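Local coordinates for protein oxidoreductase (Azotobacter vinelandii, PDB 7D5M) that binds NAD+ and, as a homologue of inositol dehydrogenase in the Gfo/Idh/MocA family, probably catalyses the NAD-dependent oxidation of a polyol or sugar-like substrate, at residues Phe176-Val181 against Val263-Met268; Pro180-Asn185 against Ser232-Arg237; Ser5-Gln10 against Phe340-Asp345. All blocks are in the same frame, centred on the assembly; numbering follows the deposited sequence.

Contact 1 (Phe176-Val181 against Val263-Met268); sequences FHSAPV and VNAGSM
Phe176 and Met268 meet with their side chains crossing obliquely, the thioether methyl CE lying 4.0 Å from the ring atom CZ. CB of Phe176 heads away from the other loop, and CG is anti to the carbonyl carbon (chi1 -72°); it is the far side of the ring, CE2 and CZ, that comes back to Met268. Met268 is bent at chi2 and chi3, and its SD stands 5.5 Å from the centroid of the Phe176 ring, 58° off the normal, an oblique Met-aromatic contact. The carbonyl O of Met268 lies near the ring plane, at its edge, 3.1 Å from Phe176 CE2; this buried oxygen has no hydrogen-bond partner in the model, and the slightly positive ring edge probably eases its burial. An alanine in place of Phe176 would probably open a gap beside Met268 and deprive its carbonyl O of the ring edge.

At the other end small groups meet. Ser178 OG sits 3.5 Å from Ala265 CA and 3.6 Å from Val263 CA, so close to two backbone CA atoms that a short side chain such as serine suits the place, and its hydroxyl is satisfied by Gly175 O. Val263 CG1 rests 3.5 Å from His177 O. Asn264 to Ser267 form a type II beta turn, whose third position, with positive phi, suits Gly266. Asn264 OD1 accepts a hydrogen bond from NE of Arg274 of a second subunit.

Ser267 OG and Asn264 ND2 both bind Ala173 O, tying the turn to the end of strand 165-173. The two loops thus leave neighbouring parallel strands of the mixed sheet, 165-173 and 255-261, one leading to helix 186-191 and the other to strand 271-277.

Contact 2 (Pro180-Asn185 against Ser232-Arg237); sequences PVEGQN and SFVKSR
Glu182 turns at chi2 (91°) to bring its carboxylate to Arg237, whose side chain is extended from CG to NE and carries the guanidinium across to the acid. The grip is side-on and uses two nitrogens. NE of Arg237 donates to Glu182 OE1 at 2.9 Å, and NH2 of Arg237 donates to Glu182 OE2 at 2.8 Å in an almost straight bond. Both oxygens lie in or near the guanidinium plane; the two planes are turned 46° apart, and the nitrogens meet both oxygens from above the carboxylate plane.

One face of the guanidinium is covered by Val234 CG2, placed 3.3 Å above it and toward the rim. The other methyl, Val234 CG1, meets Pro180 CB at 4.0 Å; these compact, branched or cyclic groups suit a place beside the salt bridge.

Each partner sits in a short 3-10 turn, 181-183 or 235-237, and the turns belong to loops of the C-terminal alpha/beta domain, one after strand 165-173, where it leads on to helix 186-191, and the other after strand 223-231. Arginine suits its place since a single flat group can serve several acceptors: NH1 also forms a salt bridge with Asp242 and a hydrogen bond to His177 O. Two acids near one guanidinium would probably favour its charged form.

A water donates to Glu182 OE1 at 2.6 Å and is also hydrogen-bonded to Ser236 OG, so the short polar serine reaches the carboxylate through it.

Contact 3 (Ser5-Gln10 against Phe340-Asp345); sequences SKRIAQ and FAMAMD
Ile8 presses its branched side chain against helix 329-349 of the C-terminal alpha/beta domain, joining to it the N-terminal segment that leads into strand 12-16 of the Rossmann fold. The tight part lies round this buried isoleucine. Its CG2 methyl is 3.6 Å from Asp345 CB and 3.9 Å from Met342 CA, touching the helix at two residues three apart. CG1 stands between the backbone N and the carbonyl carbon (chi1 64°), and from it CD1 reaches Ala341 CB at 4.1 Å. Alanine suits that place, its small methyl letting the isoleucine come close to the helix.

Ile8 and Asp345 slide past each other in opposite directions; CG2 of Ile8 lies against CB of Asp345 and also beside its OD2, at 3.7 Å, while the carboxylate oxygens take up the waters. Arg7 flanks the same cluster: its aliphatic CD lies 3.6 Å from Met342 SD, a flexible thioether that moulds well to such a chain, and its guanidinium makes a cation-pi contact with Tyr338.

The looser side is joined through water rather than directly. Asp345, whose OD2 also forms a salt bridge with Arg349, uses both carboxylate oxygens here, OD1 accepting from a water that takes a hydrogen bond from Gln10 N. A second water accepts from Ala9 N at 3.0 Å and donates to Asp345 OD2 at 2.8 Å.

From the N terminus, 5-10 comes just before strand 12-16, and its partner 340-345 follows 330 residues later, so contact 3 closes a loop that encloses contacts 1 and 2. It ties the start of the Rossmann fold to helix 329-349. Within that loop, 176-181 and 180-185 overlap at Pro180 and Val181. From this common start contact 2 returns first, at 232-237, and contact 1 later, at 263-268, so the two loops share their start and differ in where they return. They touch through Arg237, joining loops that follow strands 165-173, 223-231 and 255-261. Contact 3 lies on the opposite side of the chain's centre, its centre about 40 Å from that of contact 1.

Contact 1 (Phe176-Val181 against Val263-Met268)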
loop_
_atom_site.group_PDB
_atom_site.type_symbol
_atom_site.label_atom_id
_atom_site.label_comp_id
_atom_site.label_asym_id
_atom_site.label_seq_id
_atom_site.Cartn_x
_atom_site.Cartn_y
_atom_site.Cartn_z
ATOM N N PHE A 176 3.323 -0.141 -21.499
ATOM C CA PHE A 176 4.613 -0.056 -22.236
ATOM C C PHE A 176 4.392 0.312 -23.701
ATOM O O PHE A 176 5.346 0.853 -24.271
ATOM C CB PHE A 176 5.439 -1.333 -22.131
ATOM C CG PHE A 176 6.031 -1.507 -20.757
ATOM C CD1 PHE A 176 7.092 -0.730 -20.327
ATOM C CD2 PHE A 176 5.492 -2.431 -19.885
ATOM C CE1 PHE A 176 7.612 -0.888 -19.049
ATOM C CE2 PHE A 176 6.026 -2.603 -18.618
ATOM C CZ PHE A 176 7.073 -1.820 -18.198
ATOM N N HIS A 177 3.217 0.056 -24.280
ATOM C CA HIS A 177 2.961 0.351 -25.717
ATOM C C HIS A 177 1.974 1.507 -25.874
ATOM O O HIS A 177 1.311 1.579 -26.915
ATOM C CB HIS A 177 2.573 -0.938 -26.450
ATOM C CG HIS A 177 3.623 -1.985 -26.294
ATOM N ND1 HIS A 177 3.353 -3.326 -26.392
ATOM C CD2 HIS A 177 4.941 -1.886 -26.018
ATOM C CE1 HIS A 177 4.466 -4.015 -26.189
ATOM N NE2 HIS A 177 5.456 -3.150 -25.951
ATOM N N SER A 178 1.906 2.409 -24.892
ATOM C CA SER A 178 1.106 3.654 -24.973
ATOM C C SER A 178 1.545 4.462 -26.200
ATOM O O SER A 178 0.680 5.046 -26.859
ATOM C CB SER A 178 1.227 4.451 -23.702
ATOM O OG SER A 178 0.678 3.731 -22.600
ATOM N N ALA A 179 2.847 4.491 -26.484
ATOM C CA ALA A 179 3.448 5.120 -27.685
ATOM C C ALA A 179 3.743 4.049 -28.735
ATOM O O ALA A 179 3.873 2.872 -28.405
ATOM C CB ALA A 179 4.702 5.851 -27.282
ATOM N N PRO A 180 3.893 4.419 -30.025
ATOM C CA PRO A 180 4.217 3.445 -31.072
ATOM C C PRO A 180 5.677 2.959 -31.047
ATOM O O PRO A 180 6.442 3.285 -31.943
ATOM C CB PRO A 180 3.899 4.219 -32.364
ATOM C CG PRO A 180 4.151 5.667 -32.000
ATOM C CD PRO A 180 3.734 5.785 -30.549
ATOM N N VAL A 181 6.025 2.138 -30.054
ATOM C CA VAL A 181 7.425 1.680 -29.797
ATOM C C VAL A 181 7.829 0.618 -30.837
ATOM O O VAL A 181 9.048 0.327 -30.934
ATOM C CB VAL A 181 7.603 1.195 -28.343
ATOM C CG1 VAL A 181 7.355 2.326 -27.349
ATOM C CG2 VAL A 181 6.721 0.001 -28.015
ATOM N N VAL A 263 -1.787 -0.174 -23.304
ATOM C CA VAL A 263 -1.838 1.318 -23.368
ATOM C C VAL A 263 -2.365 1.892 -22.040
ATOM O O VAL A 263 -2.798 3.066 -22.015
ATOM C CB VAL A 263 -2.670 1.773 -24.581
ATOM C CG1 VAL A 263 -2.042 1.278 -25.868
ATOM C CG2 VAL A 263 -4.119 1.331 -24.493
ATOM N N ASN A 264 -2.275 1.128 -20.950
ATOM C CA ASN A 264 -2.619 1.635 -19.601
ATOM C C ASN A 264 -1.426 2.440 -19.077
ATOM O O ASN A 264 -0.636 1.914 -18.258
ATOM C CB ASN A 264 -3.035 0.497 -18.675
ATOM C CG ASN A 264 -3.396 1.001 -17.301
ATOM O OD1 ASN A 264 -3.687 2.186 -17.135
ATOM N ND2 ASN A 264 -3.372 0.100 -16.328
ATOM N N ALA A 265 -1.282 3.677 -19.555
ATOM C CA ALA A 265 -0.103 4.531 -19.324
ATOM C C ALA A 265 0.242 4.538 -17.831
ATOM O O ALA A 265 -0.664 4.776 -17.025
ATOM C CB ALA A 265 -0.363 5.924 -19.847
ATOM N N GLY A 266 1.510 4.279 -17.490
ATOM C CA GLY A 266 2.018 4.330 -16.106
ATOM C C GLY A 266 1.992 2.975 -15.416
ATOM O O GLY A 266 2.699 2.823 -14.395
ATOM N N SER A 267 1.214 2.016 -15.921
ATOM C CA SER A 267 1.117 0.662 -15.318
ATOM C C SER A 267 2.365 -0.147 -15.688
ATOM O O SER A 267 2.668 -0.288 -16.879
ATOM C CB SER A 267 -0.132 -0.066 -15.726
ATOM O OG SER A 267 -0.116 -1.388 -15.182
ATOM N N MET A 268 3.022 -0.708 -14.681
ATOM C CA MET A 268 4.246 -1.534 -14.831
ATOM C C MET A 268 3.885 -2.944 -15.313
ATOM O O MET A 268 4.724 -3.581 -15.963
ATOM C CB MET A 268 4.986 -1.596 -13.491
ATOM C CG MET A 268 5.648 -0.281 -13.116
ATOM S SD MET A 268 6.868 0.248 -14.351
ATOM C CE MET A 268 7.955 -1.169 -14.367
#

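Contact 2 (Pro180-Asn185 against Ser232-Arg237)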
loop_
_atom_site.group_PDB
_atom_site.type_symbol
_atom_site.label_atom_id
_atom_site.label_comp_id
_atom_site.label_asym_id
_atom_site.label_seq_id
_atom_site.Cartn_x
_atom_site.Cartn_y
_atom_site.Cartn_z
ATOM N N PRO A 180 3.893 4.419 -30.025
ATOM C CA PRO A 180 4.217 3.445 -31.072
ATOM C C PRO A 180 5.677 2.959 -31.047
ATOM O O PRO A 180 6.442 3.285 -31.943
ATOM C CB PRO A 180 3.899 4.219 -32.364
ATOM C CG PRO A 180 4.151 5.667 -32.000
ATOM C CD PRO A 180 3.734 5.785 -30.549
ATOM N N VAL A 181 6.025 2.138 -30.054
ATOM C CA VAL A 181 7.425 1.680 -29.797
ATOM C C VAL A 181 7.829 0.618 -30.837
ATOM O O VAL A 181 9.048 0.327 -30.934
ATOM C CB VAL A 181 7.603 1.195 -28.343
ATOM C CG1 VAL A 181 7.355 2.326 -27.349
ATOM C CG2 VAL A 181 6.721 0.001 -28.015
ATOM N N GLU A 182 6.860 0.065 -31.585
ATOM C CA GLU A 182 7.078 -0.840 -32.756
ATOM C C GLU A 182 8.165 -0.289 -33.685
ATOM O O GLU A 182 8.806 -1.097 -34.385
ATOM C CB GLU A 182 5.862 -0.938 -33.683
ATOM C CG GLU A 182 4.590 -1.412 -33.030
ATOM C CD GLU A 182 3.720 -0.298 -32.487
ATOM O OE1 GLU A 182 2.643 -0.039 -33.068
ATOM O OE2 GLU A 182 4.113 0.275 -31.471
ATOM N N GLY A 183 8.276 1.042 -33.768
ATOM C CA GLY A 183 9.255 1.742 -34.621
ATOM C C GLY A 183 10.692 1.367 -34.291
ATOM O O GLY A 183 11.528 1.393 -35.215
ATOM N N GLN A 184 10.983 1.042 -33.024
ATOM C CA GLN A 184 12.371 0.844 -32.517
ATOM C C GLN A 184 12.559 -0.565 -31.933
ATOM O O GLN A 184 13.728 -0.974 -31.801
ATOM C CB GLN A 184 12.704 1.900 -31.457
ATOM C CG GLN A 184 12.648 3.335 -31.970
ATOM C CD GLN A 184 11.254 3.925 -32.004
ATOM O OE1 GLN A 184 10.507 3.883 -31.025
ATOM N NE2 GLN A 184 10.898 4.510 -33.138
ATOM N N ASN A 185 11.475 -1.276 -31.596
ATOM C CA ASN A 185 11.520 -2.522 -30.782
ATOM C C ASN A 185 10.972 -3.697 -31.602
ATOM O O ASN A 185 9.763 -3.698 -31.883
ATOM C CB ASN A 185 10.749 -2.338 -29.473
ATOM C CG ASN A 185 10.846 -3.540 -28.555
ATOM O OD1 ASN A 185 10.112 -4.513 -28.713
ATOM N ND2 ASN A 185 11.744 -3.475 -27.586
ATOM N N SER A 232 -7.893 -0.098 -31.244
ATOM C CA SER A 232 -6.501 0.211 -31.631
ATOM C C SER A 232 -6.288 1.701 -31.358
ATOM O O SER A 232 -6.630 2.532 -32.227
ATOM C CB SER A 232 -6.230 -0.167 -33.072
ATOM O OG SER A 232 -6.702 -1.479 -33.356
ATOM N N PHE A 233 -5.840 2.050 -30.149
ATOM C CA PHE A 233 -5.621 3.468 -29.761
ATOM C C PHE A 233 -4.415 4.019 -30.523
ATOM O O PHE A 233 -4.450 5.187 -30.944
ATOM C CB PHE A 233 -5.515 3.609 -28.246
ATOM C CG PHE A 233 -6.850 3.566 -27.548
ATOM C CD1 PHE A 233 -7.769 4.599 -27.702
ATOM C CD2 PHE A 233 -7.198 2.495 -26.743
ATOM C CE1 PHE A 233 -8.997 4.559 -27.061
ATOM C CE2 PHE A 233 -8.436 2.447 -26.117
ATOM C CZ PHE A 233 -9.331 3.485 -26.267
ATOM N N VAL A 234 -3.375 3.202 -30.693
ATOM C CA VAL A 234 -2.302 3.481 -31.686
ATOM C C VAL A 234 -2.843 2.983 -33.028
ATOM O O VAL A 234 -2.858 1.772 -33.265
ATOM C CB VAL A 234 -0.956 2.866 -31.286
ATOM C CG1 VAL A 234 0.102 3.102 -32.351
ATOM C CG2 VAL A 234 -0.495 3.413 -29.949
ATOM N N LYS A 235 -3.365 3.914 -33.824
ATOM C CA LYS A 235 -4.255 3.633 -34.982
ATOM C C LYS A 235 -3.585 2.675 -35.971
ATOM O O LYS A 235 -4.316 1.843 -36.554
ATOM C CB LYS A 235 -4.611 4.942 -35.689
ATOM C CG LYS A 235 -5.310 5.966 -34.816
ATOM C CD LYS A 235 -6.721 5.568 -34.468
ATOM C CE LYS A 235 -7.628 6.736 -34.117
ATOM N NZ LYS A 235 -7.268 7.988 -34.826
ATOM N N SER A 236 -2.259 2.775 -36.126
ATOM C CA SER A 236 -1.442 1.992 -37.093
ATOM C C SER A 236 -1.502 0.488 -36.782
ATOM O O SER A 236 -1.135 -0.312 -37.665
ATOM C CB SER A 236 -0.014 2.480 -37.108
ATOM O OG SER A 236 0.595 2.308 -35.839
ATOM N N ARG A 237 -1.934 0.097 -35.577
ATOM C CA ARG A 237 -2.005 -1.336 -35.173
ATOM C C ARG A 237 -3.256 -2.007 -35.750
ATOM O O ARG A 237 -3.249 -3.245 -35.873
ATOM C CB ARG A 237 -1.974 -1.462 -33.649
ATOM C CG ARG A 237 -0.669 -0.975 -33.043
ATOM C CD ARG A 237 -0.659 -0.970 -31.526
ATOM N NE ARG A 237 0.613 -0.442 -31.068
ATOM C CZ ARG A 237 0.847 0.139 -29.891
ATOM N NH1 ARG A 237 -0.116 0.276 -28.991
ATOM N NH2 ARG A 237 2.059 0.596 -29.631
HETATM O O HOH W 1 1.846 0.028 -35.593
#

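Contact 3 (Ser5-Gln10 against Phe340-Asp345)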
loop_
_atom_site.group_PDB
_atom_site.type_symbol
_atom_site.label_atom_id
_atom_site.label_comp_id
_atom_site.label_asym_id
_atom_site.label_seq_id
_atom_site.Cartn_x
_atom_site.Cartn_y
_atom_site.Cartn_z
ATOM N N SER A 5 16.994 -31.618 -4.789
ATOM C CA SER A 5 17.115 -33.083 -4.972
ATOM C C SER A 5 16.450 -33.448 -6.301
ATOM O O SER A 5 15.422 -32.811 -6.673
ATOM C CB SER A 5 16.531 -33.816 -3.800
ATOM O OG SER A 5 15.139 -33.598 -3.744
ATOM N N LYS A 6 16.999 -34.423 -7.020
ATOM C CA LYS A 6 16.445 -34.783 -8.348
ATOM C C LYS A 6 15.023 -35.330 -8.176
ATOM O O LYS A 6 14.720 -35.983 -7.164
ATOM C CB LYS A 6 17.363 -35.748 -9.095
ATOM C CG LYS A 6 17.514 -37.129 -8.491
ATOM C CD LYS A 6 18.394 -38.032 -9.353
ATOM C CE LYS A 6 19.829 -37.563 -9.440
ATOM N NZ LYS A 6 20.557 -38.242 -10.537
ATOM N N ARG A 7 14.166 -35.051 -9.146
ATOM C CA ARG A 7 12.773 -35.555 -9.183
ATOM C C ARG A 7 12.621 -36.661 -10.220
ATOM O O ARG A 7 11.614 -37.350 -10.176
ATOM C CB ARG A 7 11.865 -34.407 -9.578
ATOM C CG ARG A 7 12.079 -33.189 -8.708
ATOM C CD ARG A 7 10.722 -32.587 -8.596
ATOM N NE ARG A 7 10.731 -31.355 -7.845
ATOM C CZ ARG A 7 9.949 -31.126 -6.808
ATOM N NH1 ARG A 7 9.089 -32.049 -6.393
ATOM N NH2 ARG A 7 10.035 -29.966 -6.197
ATOM N N ILE A 8 13.558 -36.732 -11.156
ATOM C CA ILE A 8 13.654 -37.791 -12.192
ATOM C C ILE A 8 15.115 -38.236 -12.199
ATOM O O ILE A 8 15.960 -37.450 -11.718
ATOM C CB ILE A 8 13.152 -37.263 -13.554
ATOM C CG1 ILE A 8 14.020 -36.122 -14.092
ATOM C CG2 ILE A 8 11.695 -36.829 -13.443
ATOM C CD1 ILE A 8 13.665 -35.698 -15.497
ATOM N N ALA A 9 15.389 -39.450 -12.686
ATOM C CA ALA A 9 16.709 -40.122 -12.605
ATOM C C ALA A 9 17.778 -39.295 -13.321
ATOM O O ALA A 9 18.895 -39.158 -12.772
ATOM C CB ALA A 9 16.630 -41.505 -13.198
ATOM N N GLN A 10 17.463 -38.785 -14.514
ATOM C CA GLN A 10 18.403 -37.970 -15.322
ATOM C C GLN A 10 17.660 -36.780 -15.911
ATOM O O GLN A 10 16.477 -36.888 -16.228
ATOM C CB GLN A 10 18.995 -38.767 -16.485
ATOM C CG GLN A 10 19.788 -39.989 -16.049
ATOM C CD GLN A 10 21.086 -39.660 -15.355
ATOM O OE1 GLN A 10 21.649 -38.575 -15.492
ATOM N NE2 GLN A 10 21.579 -40.618 -14.585
ATOM N N PHE A 340 6.750 -30.257 -15.842
ATOM C CA PHE A 340 6.908 -30.674 -17.258
ATOM C C PHE A 340 7.866 -31.872 -17.324
ATOM O O PHE A 340 7.516 -32.877 -17.978
ATOM C CB PHE A 340 7.405 -29.543 -18.158
ATOM C CG PHE A 340 6.497 -28.347 -18.289
ATOM C CD1 PHE A 340 5.127 -28.461 -18.138
ATOM C CD2 PHE A 340 7.022 -27.104 -18.599
ATOM C CE1 PHE A 340 4.299 -27.357 -18.269
ATOM C CE2 PHE A 340 6.191 -26.000 -18.738
ATOM C CZ PHE A 340 4.828 -26.132 -18.578
ATOM N N ALA A 341 9.034 -31.781 -16.683
ATOM C CA ALA A 341 10.064 -32.845 -16.690
ATOM C C ALA A 341 9.484 -34.119 -16.057
ATOM O O ALA A 341 9.648 -35.206 -16.628
ATOM C CB ALA A 341 11.313 -32.378 -15.977
ATOM N N MET A 342 8.821 -34.011 -14.909
ATOM C CA MET A 342 8.230 -35.211 -14.251
ATOM C C MET A 342 7.192 -35.865 -15.176
ATOM O O MET A 342 7.155 -37.110 -15.234
ATOM C CB MET A 342 7.579 -34.851 -12.916
ATOM C CG MET A 342 8.602 -34.485 -11.866
ATOM S SD MET A 342 7.844 -34.049 -10.289
ATOM C CE MET A 342 7.464 -35.674 -9.635
ATOM N N ALA A 343 6.373 -35.072 -15.874
ATOM C CA ALA A 343 5.296 -35.579 -16.756
ATOM C C ALA A 343 5.922 -36.301 -17.953
ATOM O O ALA A 343 5.438 -37.393 -18.332
ATOM C CB ALA A 343 4.400 -34.440 -17.196
ATOM N N MET A 344 6.965 -35.718 -18.538
ATOM C CA MET A 344 7.666 -36.289 -19.711
ATOM C C MET A 344 8.302 -37.621 -19.300
ATOM O O MET A 344 8.104 -38.637 -20.015
ATOM C CB MET A 344 8.734 -35.324 -20.220
ATOM C CG MET A 344 8.131 -34.077 -20.821
ATOM S SD MET A 344 9.396 -32.869 -21.225
ATOM C CE MET A 344 8.363 -31.485 -21.708
ATOM N N ASP A 345 9.016 -37.622 -18.178
ATOM C CA ASP A 345 9.697 -38.828 -17.641
ATOM C C ASP A 345 8.647 -39.892 -17.296
ATOM O O ASP A 345 8.878 -41.064 -17.671
ATOM C CB ASP A 345 10.560 -38.485 -16.426
ATOM C CG ASP A 345 11.189 -39.712 -15.796
ATOM O OD1 ASP A 345 12.114 -40.268 -16.407
ATOM O OD2 ASP A 345 10.710 -40.110 -14.727
HETATM O O HOH W 2 13.026 -41.167 -13.475
HETATM O O HOH W 3 15.075 -39.866 -16.160
#